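Side-chain contacts in lytic chitin monooxygenase (Enterococcus faecalis, PDB 4A02), which cleaves the glycosidic bonds of alpha- and beta-chitin oxidatively by a copper-dependent mechanism, working in synergy with a chitinase: residues N40-G45 against A156-I161; N22-R27 against L58-A63; A5-R10 against T69-G74. All blocks are in the same frame, centred on the assembly; numbering follows the deposited sequence.

Contact 1 of 3, residues N40-G45 against A156-I161; sequences NTFITG and AFYQAI
Tyr158 pushes its phenol ring off strand 155-165 against the backbone and side chain of Thr41, and this is the tight part of the contact. The carbonyl O of Thr41 comes in obliquely to the ring, 3.4 Å from Tyr158 CE2. At the hydroxyl end, Thr41 CB lies 3.8 Å from Tyr158 OH, the two side chains crossing at about a right angle. Tyr158 CB already points toward the loop, and CG anti to the carbonyl carbon (chi1 -66°) sets the ring's course beyond it. Thr41 OG1 and Tyr158 OH both donate to the carbonyl O of Pro38, so one acceptor holds the two hydroxyls together.

The setting is the beta-sandwich core of an AA10 lytic polysaccharide monooxygenase, with the loop following strand 36-38 laid over a strand that pairs with both 36-38 and 142-150. Side chains alternate along 155-165: Tyr158 faces this loop, while its neighbour Phe157 points to the other face and brings its ring against that of His1, a copper ligand. Tyr158 itself stays back from the metal site, its side chain about 11 Å from that of His1.

Phe42 adds a looser apolar flank. Its CZ approaches the edge of the Tyr158 ring, near the ring plane, and gets no closer than 4.4 Å to Tyr158 CE2; the same phenylalanine also makes an edge-to-face contact with Tyr94. At Asn40 the packing gives way to solvent. Its side chain is exposed and heads away from the strand, and its backbone N, though 3.3 Å from Tyr158 OH, is badly angled for a direct bond. A water spans the two instead, accepting from Asn40 N at 2.8 Å and donating to Tyr158 OH at 3.1 Å.

Contact 2 of 3, residues N22-R27 against L58-A63; sequences NTNVGR and LDEQTA
Leu58 and Val25 bury the most surface here, and they meet branch to branch. Leu58 CD2 sits against the side chain of Val25, 3.7 Å from Val25 CG1 and equally far from its CB, while Leu58 CG packs on the carbonyl O of Val25 at 3.8 Å. Val25 holds CG1 anti to its own carbonyl carbon (chi1 -67°), which places that methyl where the leucine branch can reach it. Both residues are buried, and Leu58 also touches Ile35. This joins two loop segments of the long, loop-rich region between strands 2-6 and 69-71, away from the copper site.

Asn24 comes next in buried area, on the exposed side, across from Glu60. Amide and carboxylate planes stand 81° apart, and the direct approach of Asn24 ND2 to Glu60 OE2 is a long 4.2 Å. A water closes the gap: it accepts from Asn24 ND2 at 3.0 Å and donates to Glu60 OE1 at 2.8 Å. The stronger partner of Glu60 OE1 is Arg65 NE, in a salt bridge, and the same guanidinium reaches the carbonyl oxygens of Thr23 and Asn24.

An apolar floor thus lies beneath a hydrated polar edge of the contact, where Arg65 serves both segments at once; its charge probably favours the ionised form of Glu60.

Contact 3 of 3, residues A5-R10 against T69-G74; sequences ASPGSR and TNITTG
Pro7 packing on Thr69 and Ile71 is a buried, mainly apolar contact between the two sheets of the beta sandwich: the turn leaving strand 2-6 of the three-stranded sheet meets strand 69-71, which runs parallel to 155-165 in the other. The proline ring is the part of 5-10 that does most of the touching. Its CB lies 4.0 Å from Thr69 CG2 and 4.1 Å from Thr69 OG1, so the branched end of the threonine lies against that carbon with methyl and hydroxyl about equally near. Further along the ring, Pro7 CG approaches Ile71 CG2 at 4.2 Å, a looser touch. Leu76 and Ile78 of the proline's own sheet and Ile161 of the opposing one also touch the ring.

The backbone around Pro7 is irregular. A classic beta bulge sets Ala5 and Ser6 together opposite Thr79 of strand 74-82, the peptide bond before Pro7 is cis, and two residues on Ser9 takes the N-cap position of helix 10-13, its OG bonded to Phe12 N. Within these few residues the chain passes from the end of the strand to the start of the helix.

Thr69 sets OG1 beside its backbone N and anti to its carbonyl carbon (chi1 -64°), turning the hydroxyl toward Gly8 while CG2 stays with the proline. The hydroxyl donates to a water 2.6 Å from Thr69 OG1, and that water donates in turn to Gly8 O, 2.7 Å away. Thr69 therefore plays two parts: its methyl extends the hydrophobic layer, and its hydroxyl, through one short-bonded water, gives the carbonyl O of buried Gly8 a hydrogen-bond donor, which the apolar surfaces could not supply.

From the N terminus, the chain leaves strand 2-6 through 5-10 and does not meet its partner until 69-74, so contact 3 closes a loop of nearly sixty residues that joins the two sheets. Contact 2 falls wholly within that loop, bringing together 22-27 and 58-63. Contact 1 starts inside both, at 40-45, but ends far on at 156-161, so it crosses the other two and fastens the loop region to strand 155-165. Arg10 links all three: its N reaches Ala160 O, its O takes Asn22 ND2, and its NH1 bonds Leu58 O. Gly45 also packs against Asp59, joining contacts 1 and 2.

Contact 1 of 3, residues N40-G45 against A156-I161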
ATOM      1  N   ASN A  40      -3.792  -0.621  13.469  1.00  9.68           N
ATOM      2  CA  ASN A  40      -5.199  -0.990  13.488  1.00 11.40           C
ATOM      3  C   ASN A  40      -6.127   0.130  13.066  1.00 10.77           C
ATOM      4  O   ASN A  40      -7.232   0.221  13.571  1.00 15.66           O
ATOM      5  CB  ASN A  40      -5.649  -1.557  14.877  1.00 16.87           C
ATOM      6  CG  ASN A  40      -6.878  -2.443  14.666  1.00 21.69           C
ATOM      7  OD1 ASN A  40      -7.040  -3.097  13.638  1.00 32.32           O
ATOM      8  ND2 ASN A  40      -7.703  -2.459  15.704  1.00 30.67           N
ATOM      9  N   THR A  41      -5.697   0.935  12.109  1.00  9.14           N
ATOM     10  CA  THR A  41      -6.545   1.933  11.480  1.00  9.14           C
ATOM     11  C   THR A  41      -6.957   1.361  10.143  1.00  8.49           C
ATOM     12  O   THR A  41      -6.113   1.197   9.260  1.00  9.25           O
ATOM     13  CB  THR A  41      -5.823   3.259  11.300  1.00  9.48           C
ATOM     14  OG1 THR A  41      -5.394   3.769  12.557  1.00 11.14           O
ATOM     15  CG2 THR A  41      -6.719   4.319  10.685  1.00 10.81           C
ATOM     16  N   PHE A  42      -8.240   1.038   9.990  1.00  8.40           N
ATOM     17  CA  PHE A  42      -8.766   0.485   8.752  1.00  8.50           C
ATOM     18  C   PHE A  42     -10.144   1.119   8.490  1.00  8.27           C
ATOM     19  O   PHE A  42     -11.149   0.427   8.453  1.00 10.18           O
ATOM     20  CB  PHE A  42      -8.851  -1.014   8.803  1.00  9.66           C
ATOM     21  CG  PHE A  42      -7.516  -1.736   8.851  1.00  9.45           C
ATOM     22  CD1 PHE A  42      -6.848  -2.034   7.677  1.00  9.50           C
ATOM     23  CD2 PHE A  42      -6.937  -2.090  10.042  1.00 12.87           C
ATOM     24  CE1 PHE A  42      -5.628  -2.670   7.706  1.00 10.55           C
ATOM     25  CE2 PHE A  42      -5.718  -2.729  10.056  1.00 14.35           C
ATOM     26  CZ  PHE A  42      -5.052  -3.022   8.889  1.00 12.32           C
ATOM     27  N   ILE A  43     -10.153   2.427   8.290  1.00  8.52           N
ATOM     28  CA  ILE A  43     -11.388   3.180   8.213  1.00  9.16           C
ATOM     29  C   ILE A  43     -11.916   3.136   6.776  1.00  8.37           C
ATOM     30  O   ILE A  43     -11.210   3.467   5.828  1.00  8.47           O
ATOM     31  CB  ILE A  43     -11.159   4.635   8.633  1.00 11.85           C
ATOM     32  CG1 ILE A  43     -10.597   4.739  10.064  1.00 17.58           C
ATOM     33  CG2 ILE A  43     -12.397   5.484   8.436  1.00 11.72           C
ATOM     34  CD1 ILE A  43      -9.905   6.041  10.343  1.00 26.83           C
ATOM     35  N   THR A  44     -13.169   2.707   6.639  1.00  9.14           N
ATOM     36  CA  THR A  44     -13.749   2.594   5.305  1.00  9.29           C
ATOM     37  C   THR A  44     -13.716   3.928   4.602  1.00  8.57           C
ATOM     38  O   THR A  44     -14.048   4.976   5.159  1.00  9.39           O
ATOM     39  CB  THR A  44     -15.171   2.065   5.409  1.00 11.38           C
ATOM     40  OG1 THR A  44     -15.035   0.741   5.921  1.00 12.29           O
ATOM     41  CG2 THR A  44     -15.887   2.035   4.078  1.00 12.35           C
ATOM     42  N   GLY A  45     -13.237   3.893   3.342  1.00  9.03           N
ATOM     43  CA  GLY A  45     -13.075   5.070   2.554  1.00  9.44           C
ATOM     44  C   GLY A  45     -11.874   5.908   2.847  1.00  9.48           C
ATOM     45  O   GLY A  45     -11.684   6.952   2.215  1.00 11.20           O
ATOM     46  N   ALA A 156       1.781   2.877  12.075  1.00  7.44           N
ATOM     47  CA  ALA A 156       2.136   2.075  10.918  1.00  6.71           C
ATOM     48  C   ALA A 156       2.081   3.018   9.719  1.00  6.63           C
ATOM     49  O   ALA A 156       1.429   4.065   9.745  1.00  7.20           O
ATOM     50  CB  ALA A 156       1.169   0.930  10.730  1.00  7.54           C
ATOM     51  N   PHE A 157       2.739   2.586   8.657  1.00  6.43           N
ATOM     52  CA  PHE A 157       2.691   3.245   7.355  1.00  6.09           C
ATOM     53  C   PHE A 157       1.890   2.390   6.399  1.00  5.87           C
ATOM     54  O   PHE A 157       2.117   1.180   6.287  1.00  6.82           O
ATOM     55  CB  PHE A 157       4.113   3.515   6.816  1.00  6.49           C
ATOM     56  CG  PHE A 157       4.789   4.583   7.614  1.00  6.88           C
ATOM     57  CD1 PHE A 157       5.343   4.292   8.865  1.00  7.85           C
ATOM     58  CD2 PHE A 157       4.815   5.915   7.197  1.00  7.40           C
ATOM     59  CE1 PHE A 157       5.865   5.287   9.659  1.00  9.27           C
ATOM     60  CE2 PHE A 157       5.330   6.909   7.970  1.00  8.76           C
ATOM     61  CZ  PHE A 157       5.832   6.613   9.223  1.00  9.91           C
ATOM     62  N   TYR A 158       0.919   3.018   5.732  1.00  5.81           N
ATOM     63  CA  TYR A 158      -0.108   2.325   4.970  1.00  5.94           C
ATOM     64  C   TYR A 158       0.016   2.660   3.504  1.00  5.71           C
ATOM     65  O   TYR A 158       0.051   3.827   3.125  1.00  6.26           O
ATOM     66  CB  TYR A 158      -1.486   2.761   5.480  1.00  6.34           C
ATOM     67  CG  TYR A 158      -1.810   2.331   6.910  1.00  6.24           C
ATOM     68  CD1 TYR A 158      -1.455   3.099   8.001  1.00  6.40           C
ATOM     69  CD2 TYR A 158      -2.496   1.124   7.137  1.00  6.49           C
ATOM     70  CE1 TYR A 158      -1.766   2.677   9.291  1.00  6.87           C
ATOM     71  CE2 TYR A 158      -2.828   0.725   8.404  1.00  7.21           C
ATOM     72  CZ  TYR A 158      -2.461   1.512   9.491  1.00  6.75           C
ATOM     73  OH  TYR A 158      -2.815   1.048  10.746  1.00  7.98           O
ATOM     74  N   GLN A 159       0.085   1.610   2.677  1.00  5.67           N
ATOM     75  CA  GLN A 159       0.381   1.755   1.244  1.00  5.54           C
ATOM     76  C   GLN A 159      -0.594   0.940   0.403  1.00  5.54           C
ATOM     77  O   GLN A 159      -0.475  -0.272   0.264  1.00  6.24           O
ATOM     78  CB  GLN A 159       1.816   1.309   0.984  1.00  5.85           C
ATOM     79  CG  GLN A 159       2.835   2.259   1.581  1.00  6.04           C
ATOM     80  CD  GLN A 159       3.006   3.495   0.716  1.00  5.75           C
ATOM     81  OE1 GLN A 159       3.466   3.372  -0.422  1.00  5.90           O
ATOM     82  NE2 GLN A 159       2.675   4.663   1.220  1.00  7.58           N
ATOM     83  N   ALA A 160      -1.550   1.657  -0.212  1.00  5.35           N
ATOM     84  CA  ALA A 160      -2.382   1.070  -1.253  1.00  5.40           C
ATOM     85  C   ALA A 160      -1.619   1.008  -2.566  1.00  5.10           C
ATOM     86  O   ALA A 160      -0.957   1.981  -2.950  1.00  5.54           O
ATOM     87  CB  ALA A 160      -3.642   1.921  -1.431  1.00  6.24           C
ATOM     88  N   ILE A 161      -1.738  -0.125  -3.249  1.00  5.14           N
ATOM     89  CA  ILE A 161      -1.002  -0.417  -4.493  1.00  4.84           C
ATOM     90  C   ILE A 161      -1.991  -0.955  -5.501  1.00  5.02           C
ATOM     91  O   ILE A 161      -2.667  -1.961  -5.250  1.00  5.78           O
ATOM     92  CB  ILE A 161       0.084  -1.467  -4.204  1.00  5.32           C
ATOM     93  CG1 ILE A 161       1.061  -1.047  -3.094  1.00  6.11           C
ATOM     94  CG2 ILE A 161       0.835  -1.834  -5.484  1.00  6.21           C
ATOM     95  CD1 ILE A 161       1.456  -2.161  -2.216  1.00  9.91           C
TER
HETATM   96  O   HOH W   1      -2.052  -1.815  11.563  1.00 18.95           O

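Contact 2 of 3, residues N22-R27 against L58-A63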
ATOM      1  N   ASN A  22       0.751   8.928 -11.506  1.00  6.60           N
ATOM      2  CA  ASN A  22      -0.581   9.198 -10.992  1.00  6.21           C
ATOM      3  C   ASN A  22      -0.762  10.700 -10.830  1.00  6.60           C
ATOM      4  O   ASN A  22       0.195  11.420 -10.539  1.00  8.52           O
ATOM      5  CB  ASN A  22      -0.830   8.510  -9.659  1.00  5.79           C
ATOM      6  CG  ASN A  22      -1.147   7.051  -9.768  1.00  5.45           C
ATOM      7  OD1 ASN A  22      -1.664   6.575 -10.799  1.00  6.74           O
ATOM      8  ND2 ASN A  22      -0.921   6.311  -8.694  1.00  5.48           N
ATOM      9  N   THR A  23      -2.010  11.134 -10.987  1.00  6.54           N
ATOM     10  CA  THR A  23      -2.387  12.519 -10.768  1.00  6.55           C
ATOM     11  C   THR A  23      -3.230  12.673  -9.517  1.00  6.09           C
ATOM     12  O   THR A  23      -3.892  11.741  -9.049  1.00  7.10           O
ATOM     13  CB  THR A  23      -3.079  13.088 -12.021  1.00  9.58           C
ATOM     14  OG1 THR A  23      -4.209  12.304 -12.280  1.00 12.39           O
ATOM     15  CG2 THR A  23      -2.110  13.195 -13.174  1.00 14.12           C
ATOM     16  N   ASN A  24      -3.188  13.880  -8.987  1.00  5.81           N
ATOM     17  CA  ASN A  24      -3.960  14.303  -7.812  1.00  5.51           C
ATOM     18  C   ASN A  24      -3.971  13.268  -6.703  1.00  5.51           C
ATOM     19  O   ASN A  24      -4.984  12.630  -6.386  1.00  5.96           O
ATOM     20  CB  ASN A  24      -5.355  14.754  -8.165  1.00  5.85           C
ATOM     21  CG  ASN A  24      -6.038  15.384  -6.971  1.00  6.30           C
ATOM     22  OD1 ASN A  24      -5.366  15.793  -6.012  1.00  7.18           O
ATOM     23  ND2 ASN A  24      -7.358  15.467  -7.020  1.00  7.03           N
ATOM     24  N   VAL A  25      -2.823  13.153  -6.018  1.00  5.87           N
ATOM     25  CA  VAL A  25      -2.670  12.300  -4.859  1.00  6.00           C
ATOM     26  C   VAL A  25      -2.522  13.157  -3.570  1.00  5.86           C
ATOM     27  O   VAL A  25      -2.071  12.670  -2.523  1.00  6.10           O
ATOM     28  CB  VAL A  25      -1.497  11.328  -4.983  1.00  6.07           C
ATOM     29  CG1 VAL A  25      -1.769  10.309  -6.078  1.00  6.84           C
ATOM     30  CG2 VAL A  25      -0.188  12.030  -5.205  1.00  6.36           C
ATOM     31  N   GLY A  26      -2.954  14.419  -3.616  1.00  6.01           N
ATOM     32  CA  GLY A  26      -2.820  15.279  -2.470  1.00  6.23           C
ATOM     33  C   GLY A  26      -1.382  15.385  -2.028  1.00  5.81           C
ATOM     34  O   GLY A  26      -0.459  15.474  -2.826  1.00  6.14           O
ATOM     35  N   ARG A  27      -1.195  15.378  -0.698  1.00  6.20           N
ATOM     36  CA  ARG A  27       0.138  15.531  -0.119  1.00  6.42           C
ATOM     37  C   ARG A  27       1.118  14.480  -0.594  1.00  6.14           C
ATOM     38  O   ARG A  27       2.321  14.721  -0.509  1.00  6.44           O
ATOM     39  CB  ARG A  27       0.086  15.463   1.402  1.00  7.94           C
ATOM     40  CG  ARG A  27      -0.492  16.657   2.111  1.00  9.25           C
ATOM     41  CD  ARG A  27      -0.680  16.379   3.593  1.00 10.55           C
ATOM     42  NE  ARG A  27       0.609  16.264   4.240  1.00 11.29           N
ATOM     43  CZ  ARG A  27       0.773  15.953   5.512  1.00 10.47           C
ATOM     44  NH1 ARG A  27      -0.249  15.735   6.288  1.00 11.36           N
ATOM     45  NH2 ARG A  27       1.959  15.870   6.035  1.00 13.41           N
ATOM     46  N   LEU A  58      -6.097  10.485  -2.377  1.00  5.86           N
ATOM     47  CA  LEU A  58      -5.775   9.071  -2.553  1.00  6.10           C
ATOM     48  C   LEU A  58      -6.976   8.165  -2.351  1.00  6.21           C
ATOM     49  O   LEU A  58      -6.975   7.036  -2.844  1.00  6.68           O
ATOM     50  CB  LEU A  58      -4.683   8.637  -1.574  1.00  6.30           C
ATOM     51  CG  LEU A  58      -3.263   9.084  -1.944  1.00  6.11           C
ATOM     52  CD1 LEU A  58      -2.351   8.834  -0.745  1.00  7.36           C
ATOM     53  CD2 LEU A  58      -2.740   8.325  -3.157  1.00  6.63           C
ATOM     54  N   ASP A  59      -7.976   8.597  -1.560  1.00  6.26           N
ATOM     55  CA  ASP A  59      -9.124   7.777  -1.301  1.00  6.53           C
ATOM     56  C   ASP A  59     -10.115   7.788  -2.440  1.00  6.33           C
ATOM     57  O   ASP A  59     -11.090   7.009  -2.400  1.00  7.75           O
ATOM     58  CB  ASP A  59      -9.809   8.233  -0.014  1.00  7.04           C
ATOM     59  CG  ASP A  59      -8.936   8.067   1.204  1.00  6.80           C
ATOM     60  OD1 ASP A  59      -8.255   7.035   1.319  1.00  7.08           O
ATOM     61  OD2 ASP A  59      -8.965   8.995   2.073  1.00  7.62           O
ATOM     62  N   GLU A  60      -9.916   8.612  -3.447  1.00  6.28           N
ATOM     63  CA  GLU A  60     -10.796   8.567  -4.604  1.00  5.91           C
ATOM     64  C   GLU A  60     -10.665   7.181  -5.240  1.00  5.74           C
ATOM     65  O   GLU A  60      -9.639   6.524  -5.159  1.00  6.11           O
ATOM     66  CB  GLU A  60     -10.425   9.710  -5.562  1.00  6.35           C
ATOM     67  CG  GLU A  60     -10.754  11.044  -4.900  1.00  6.83           C
ATOM     68  CD  GLU A  60     -10.370  12.282  -5.661  1.00  7.13           C
ATOM     69  OE1 GLU A  60     -10.134  12.190  -6.885  1.00  8.48           O
ATOM     70  OE2 GLU A  60     -10.352  13.362  -5.008  1.00  7.67           O
ATOM     71  N   GLN A  61     -11.758   6.729  -5.862  1.00  6.61           N
ATOM     72  CA  GLN A  61     -11.786   5.353  -6.357  1.00  6.31           C
ATOM     73  C   GLN A  61     -12.750   5.252  -7.535  1.00  6.65           C
ATOM     74  O   GLN A  61     -13.969   5.339  -7.373  1.00  7.38           O
ATOM     75  CB  GLN A  61     -12.187   4.395  -5.229  1.00  6.61           C
ATOM     76  CG  GLN A  61     -12.018   2.929  -5.570  1.00  6.91           C
ATOM     77  CD  GLN A  61     -10.627   2.581  -6.038  1.00  6.40           C
ATOM     78  OE1 GLN A  61      -9.668   2.694  -5.264  1.00  7.05           O
ATOM     79  NE2 GLN A  61     -10.480   2.137  -7.282  1.00  6.66           N
ATOM     80  N   THR A  62     -12.170   5.107  -8.720  1.00  6.62           N
ATOM     81  CA  THR A  62     -12.898   4.777  -9.933  1.00  7.25           C
ATOM     82  C   THR A  62     -12.081   3.729 -10.662  1.00  7.30           C
ATOM     83  O   THR A  62     -10.897   3.535 -10.387  1.00  7.41           O
ATOM     84  CB  THR A  62     -13.170   5.974 -10.880  1.00  8.01           C
ATOM     85  OG1 THR A  62     -11.961   6.213 -11.579  1.00  8.45           O
ATOM     86  CG2 THR A  62     -13.588   7.218 -10.138  1.00  9.69           C
ATOM     87  N   ALA A  63     -12.701   3.099 -11.664  1.00  7.91           N
ATOM     88  CA  ALA A  63     -11.977   2.098 -12.433  1.00  8.41           C
ATOM     89  C   ALA A  63     -10.837   2.661 -13.240  1.00  7.82           C
ATOM     90  O   ALA A  63      -9.929   1.891 -13.623  1.00  9.19           O
ATOM     91  CB  ALA A  63     -12.976   1.406 -13.395  1.00 10.95           C
TER
HETATM   92  O   HOH W   2      -9.622  14.326  -8.578  1.00  7.72           O

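Contact 3 of 3, residues A5-R10 against T69-G74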
ATOM      1  N   ALA A   5       7.734   0.790  -3.316  1.00  6.01           N
ATOM      2  CA  ALA A   5       8.265   1.223  -4.579  1.00  6.15           C
ATOM      3  C   ALA A   5       8.073   0.193  -5.697  1.00  5.89           C
ATOM      4  O   ALA A   5       8.098   0.588  -6.855  1.00  7.53           O
ATOM      5  CB  ALA A   5       9.753   1.573  -4.426  1.00  7.17           C
ATOM      6  N   SER A   6       7.864  -1.068  -5.375  1.00  5.84           N
ATOM      7  CA  SER A   6       7.687  -2.094  -6.393  1.00  5.65           C
ATOM      8  C   SER A   6       6.753  -3.159  -5.906  1.00  5.64           C
ATOM      9  O   SER A   6       7.038  -3.779  -4.862  1.00  6.46           O
ATOM     10  CB  SER A   6       9.016  -2.710  -6.767  1.00  6.39           C
ATOM     11  OG  SER A   6       8.784  -3.630  -7.831  1.00  6.93           O
ATOM     12  N   PRO A   7       5.665  -3.495  -6.621  1.00  5.55           N
ATOM     13  CA  PRO A   7       5.038  -2.616  -7.632  1.00  5.38           C
ATOM     14  C   PRO A   7       4.809  -1.236  -7.014  1.00  5.43           C
ATOM     15  O   PRO A   7       4.565  -1.093  -5.826  1.00  6.79           O
ATOM     16  CB  PRO A   7       3.693  -3.306  -7.901  1.00  6.40           C
ATOM     17  CG  PRO A   7       3.888  -4.719  -7.464  1.00  7.14           C
ATOM     18  CD  PRO A   7       4.802  -4.615  -6.254  1.00  6.71           C
ATOM     19  N   GLY A   8       4.928  -0.176  -7.838  1.00  5.42           N
ATOM     20  CA  GLY A   8       4.843   1.143  -7.289  1.00  5.56           C
ATOM     21  C   GLY A   8       3.518   1.384  -6.588  1.00  5.18           C
ATOM     22  O   GLY A   8       2.450   1.089  -7.144  1.00  5.23           O
ATOM     23  N   SER A   9       3.556   1.974  -5.386  1.00  5.13           N
ATOM     24  CA  SER A   9       2.304   2.262  -4.707  1.00  5.09           C
ATOM     25  C   SER A   9       1.605   3.440  -5.354  1.00  4.71           C
ATOM     26  O   SER A   9       2.136   4.185  -6.177  1.00  5.14           O
ATOM     27  CB  SER A   9       2.506   2.525  -3.241  1.00  5.15           C
ATOM     28  OG  SER A   9       3.040   3.836  -3.052  1.00  5.32           O
ATOM     29  N   ARG A  10       0.349   3.633  -4.942  1.00  4.89           N
ATOM     30  CA  ARG A  10      -0.460   4.712  -5.491  1.00  4.79           C
ATOM     31  C   ARG A  10       0.187   6.060  -5.178  1.00  4.89           C
ATOM     32  O   ARG A  10       0.304   6.950  -6.030  1.00  5.29           O
ATOM     33  CB  ARG A  10      -1.872   4.571  -4.961  1.00  5.12           C
ATOM     34  CG  ARG A  10      -2.868   5.561  -5.538  1.00  5.19           C
ATOM     35  CD  ARG A  10      -4.217   5.439  -4.874  1.00  5.42           C
ATOM     36  NE  ARG A  10      -4.863   4.173  -5.234  1.00  5.36           N
ATOM     37  CZ  ARG A  10      -6.022   3.788  -4.727  1.00  5.38           C
ATOM     38  NH1 ARG A  10      -6.622   4.519  -3.817  1.00  6.00           N
ATOM     39  NH2 ARG A  10      -6.562   2.634  -5.109  1.00  6.09           N
ATOM     40  N   THR A  69      -0.218  -1.533 -12.104  1.00  5.31           N
ATOM     41  CA  THR A  69       0.907  -2.355 -12.575  1.00  5.15           C
ATOM     42  C   THR A  69       0.416  -3.748 -12.919  1.00  5.16           C
ATOM     43  O   THR A  69      -0.238  -4.405 -12.106  1.00  5.53           O
ATOM     44  CB  THR A  69       1.980  -2.460 -11.478  1.00  5.21           C
ATOM     45  OG1 THR A  69       2.508  -1.170 -11.220  1.00  5.89           O
ATOM     46  CG2 THR A  69       3.100  -3.384 -11.895  1.00  5.79           C
ATOM     47  N   ASN A  70       0.811  -4.250 -14.091  1.00  5.39           N
ATOM     48  CA  ASN A  70       0.502  -5.629 -14.449  1.00  5.67           C
ATOM     49  C   ASN A  70       1.350  -6.592 -13.641  1.00  5.61           C
ATOM     50  O   ASN A  70       2.571  -6.465 -13.586  1.00  6.29           O
ATOM     51  CB  ASN A  70       0.758  -5.850 -15.926  1.00  6.63           C
ATOM     52  CG  ASN A  70      -0.171  -5.009 -16.816  1.00  7.61           C
ATOM     53  OD1 ASN A  70      -1.335  -4.775 -16.475  1.00  9.77           O
ATOM     54  ND2 ASN A  70       0.370  -4.545 -17.926  1.00  9.24           N
ATOM     55  N   ILE A  71       0.696  -7.584 -13.041  1.00  5.77           N
ATOM     56  CA  ILE A  71       1.360  -8.659 -12.317  1.00  5.99           C
ATOM     57  C   ILE A  71       0.641  -9.972 -12.653  1.00  6.39           C
ATOM     58  O   ILE A  71      -0.438  -9.984 -13.201  1.00  6.98           O
ATOM     59  CB  ILE A  71       1.361  -8.442 -10.799  1.00  6.37           C
ATOM     60  CG1 ILE A  71      -0.034  -8.530 -10.174  1.00  6.22           C
ATOM     61  CG2 ILE A  71       2.050  -7.120 -10.435  1.00  7.28           C
ATOM     62  CD1 ILE A  71      -0.015  -8.600  -8.659  1.00  7.17           C
ATOM     63  N   THR A  72       1.277 -11.079 -12.258  1.00  7.30           N
ATOM     64  CA  THR A  72       0.630 -12.392 -12.291  1.00  8.05           C
ATOM     65  C   THR A  72       0.257 -12.791 -10.878  1.00  7.97           C
ATOM     66  O   THR A  72       0.576 -12.114  -9.893  1.00  9.41           O
ATOM     67  CB  THR A  72       1.527 -13.453 -12.912  1.00 10.15           C
ATOM     68  OG1 THR A  72       2.635 -13.698 -12.052  1.00 14.15           O
ATOM     69  CG2 THR A  72       1.990 -13.085 -14.275  1.00 13.26           C
ATOM     70  N   THR A  73      -0.467 -13.906 -10.744  1.00  8.01           N
ATOM     71  CA  THR A  73      -0.675 -14.516  -9.446  1.00  8.06           C
ATOM     72  C   THR A  73       0.580 -15.265  -9.030  1.00  8.06           C
ATOM     73  O   THR A  73       1.604 -15.309  -9.741  1.00  9.37           O
ATOM     74  CB  THR A  73      -1.884 -15.439  -9.471  1.00  8.93           C
ATOM     75  OG1 THR A  73      -1.611 -16.519 -10.388  1.00 10.70           O
ATOM     76  CG2 THR A  73      -3.146 -14.753  -9.935  1.00 10.68           C
ATOM     77  N   GLY A  74       0.551 -15.857  -7.829  1.00  8.08           N
ATOM     78  CA  GLY A  74       1.706 -16.514  -7.295  1.00  8.57           C
ATOM     79  C   GLY A  74       2.636 -15.566  -6.582  1.00  7.96           C
ATOM     80  O   GLY A  74       2.271 -14.428  -6.262  1.00  8.23           O
TER
HETATM   81  O   HOH W   3       1.431  -0.753  -8.878  1.00  6.83           O